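Local coordinates for protein PncC family amidohydrolase (Enterobacter asburiae, PDB 6L19) that probably hydrolyses the amide of nicotinamide mononucleotide, as expected of a PncC-family amidohydrolase related to the competence- and damage-inducible CinA proteins, at residues K40-L45 with V155-L159. The protein carries 3 engineered substitutions. Residues are numbered along the deposited sequence; the frame is centred on the assembly and turned at random.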
loop_
_atom_site.group_PDB
_atom_site.type_symbol
_atom_site.label_atom_id
_atom_site.label_comp_id
_atom_site.label_asym_id
_atom_site.label_seq_id
_atom_site.Cartn_x
_atom_site.Cartn_y
_atom_site.Cartn_z
ATOM N N LYS A 40 2.935 5.397 -2.684
ATOM C CA LYS A 40 4.286 5.674 -3.166
ATOM C C LYS A 40 5.341 5.290 -2.136
ATOM O O LYS A 40 6.441 4.868 -2.510
ATOM C CB LYS A 40 4.417 7.147 -3.551
ATOM C CG LYS A 40 3.705 7.484 -4.868
ATOM C CD LYS A 40 4.644 8.105 -5.855
ATOM C CE LYS A 40 3.972 8.299 -7.216
ATOM N NZ LYS A 40 4.733 7.549 -8.264
ATOM N N LEU A 41 5.039 5.418 -0.838
ATOM C CA LEU A 41 6.023 5.010 0.174
ATOM C C LEU A 41 6.244 3.499 0.130
ATOM O O LEU A 41 7.384 3.019 0.156
ATOM C CB LEU A 41 5.571 5.454 1.571
ATOM C CG LEU A 41 6.437 4.992 2.748
ATOM C CD1 LEU A 41 7.880 5.458 2.595
ATOM C CD2 LEU A 41 5.822 5.472 4.076
ATOM N N SER A 42 5.157 2.737 0.050
ATOM C CA SER A 42 5.258 1.289 -0.105
ATOM C C SER A 42 6.078 0.910 -1.340
ATOM O O SER A 42 6.954 0.036 -1.276
ATOM C CB SER A 42 3.855 0.695 -0.197
ATOM O OG SER A 42 3.930 -0.708 -0.269
ATOM N N VAL A 43 5.801 1.559 -2.477
ATOM C CA VAL A 43 6.527 1.258 -3.712
ATOM C C VAL A 43 8.013 1.504 -3.522
ATOM O O VAL A 43 8.852 0.687 -3.921
ATOM C CB VAL A 43 5.970 2.080 -4.889
ATOM C CG1 VAL A 43 6.956 2.054 -6.070
ATOM C CG2 VAL A 43 4.603 1.536 -5.309
ATOM N N ALA A 44 8.361 2.637 -2.906
ATOM C CA ALA A 44 9.763 2.922 -2.648
ATOM C C ALA A 44 10.403 1.803 -1.834
ATOM O O ALA A 44 11.492 1.335 -2.168
ATOM C CB ALA A 44 9.907 4.266 -1.936
ATOM N N LEU A 45 9.727 1.339 -0.778
ATOM C CA LEU A 45 10.321 0.314 0.077
ATOM C C LEU A 45 10.379 -1.043 -0.622
ATOM O O LEU A 45 11.296 -1.830 -0.371
ATOM C CB LEU A 45 9.535 0.204 1.396
ATOM C CG LEU A 45 9.733 1.438 2.269
ATOM C CD1 LEU A 45 8.619 1.558 3.336
ATOM C CD2 LEU A 45 11.134 1.424 2.885
ATOM N N VAL A 155 7.161 11.436 0.896
ATOM C CA VAL A 155 7.848 10.145 0.880
ATOM C C VAL A 155 9.315 10.320 1.269
ATOM O O VAL A 155 9.856 9.580 2.097
ATOM C CB VAL A 155 7.719 9.473 -0.501
ATOM C CG1 VAL A 155 8.674 8.283 -0.608
ATOM C CG2 VAL A 155 6.286 9.054 -0.800
ATOM N N HIS A 156 9.985 11.294 0.657
ATOM C CA HIS A 156 11.402 11.509 0.938
ATOM C C HIS A 156 11.617 11.873 2.405
ATOM O O HIS A 156 12.539 11.368 3.057
ATOM C CB HIS A 156 11.930 12.619 0.014
ATOM C CG HIS A 156 13.416 12.771 0.020
ATOM N ND1 HIS A 156 14.088 13.506 0.977
ATOM C CD2 HIS A 156 14.363 12.304 -0.829
ATOM C CE1 HIS A 156 15.385 13.468 0.728
ATOM N NE2 HIS A 156 15.580 12.737 -0.357
ATOM N N PHE A 157 10.759 12.739 2.944
ATOM C CA PHE A 157 10.929 13.186 4.323
ATOM C C PHE A 157 10.691 12.042 5.306
ATOM O O PHE A 157 11.444 11.877 6.275
ATOM C CB PHE A 157 9.980 14.352 4.586
ATOM C CG PHE A 157 10.057 14.920 5.981
ATOM C CD1 PHE A 157 11.091 15.769 6.348
ATOM C CD2 PHE A 157 9.065 14.647 6.906
ATOM C CE1 PHE A 157 11.149 16.323 7.637
ATOM C CE2 PHE A 157 9.107 15.203 8.185
ATOM C CZ PHE A 157 10.157 16.036 8.551
ATOM N N SER A 158 9.658 11.233 5.066
ATOM C CA SER A 158 9.368 10.125 5.968
ATOM C C SER A 158 10.561 9.176 6.068
ATOM O O SER A 158 10.855 8.650 7.145
ATOM C CB SER A 158 8.118 9.390 5.488
ATOM O OG SER A 158 8.361 8.627 4.308
ATOM N N LEU A 159 11.276 8.975 4.958
ATOM C CA LEU A 159 12.420 8.059 4.948
ATOM C C LEU A 159 13.666 8.717 5.522
ATOM O O LEU A 159 14.416 8.090 6.280
ATOM C CB LEU A 159 12.704 7.570 3.519
ATOM C CG LEU A 159 11.614 6.707 2.860
ATOM C CD1 LEU A 159 11.840 6.559 1.352
ATOM C CD2 LEU A 159 11.579 5.322 3.538
#
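Leu41, Ala44 and Leu45 of the short helix 40-46 pack against Val155, Ser158 and Leu159 of the long helix 147-165 in a buried helix-helix contact beside the central sheet. The segment axes approach to 10.3 Å and cross at -59°, and the two backbones come nearest at Leu41 and Val155. These two residues carry most of the contact, one from each helix. With CG of Leu41 anti to its backbone N (chi1 175°), its CD1 touches both Ser158 OG and Leu159 CD2, the latter at 3.8 Å. The two leucines run past each other in opposite directions, as do Leu45 and Leu159, whose CD2 methyls meet at 4.0 Å. Val155 lies against the first turn of the short helix with both methyls: its CG2 rests 3.8 Å from Lys40 CB, while CG1 faces Ala44 CB at 4.4 Å. Ser158, a polar side chain within this mostly apolar layer, turns its hydroxyl back to its own helix, donating to Val155 O (2.8 Å from OG), a carbonyl that also accepts from Leu159 N. With its proton spent there, OG can lie in van der Waals contact with Leu41 CD1 at 3.6 Å. On the sheet side, Ile108 of strand 104-110 touches both Leu41 and Ser158; Val12 of helix 12-25 flanks Ala44 and Leu159. The arrangement is that of an alpha/beta fold, these two helices sharing one face of a mixed five-stranded sheet, here within the competence-damaged protein (CinA C-terminal) domain.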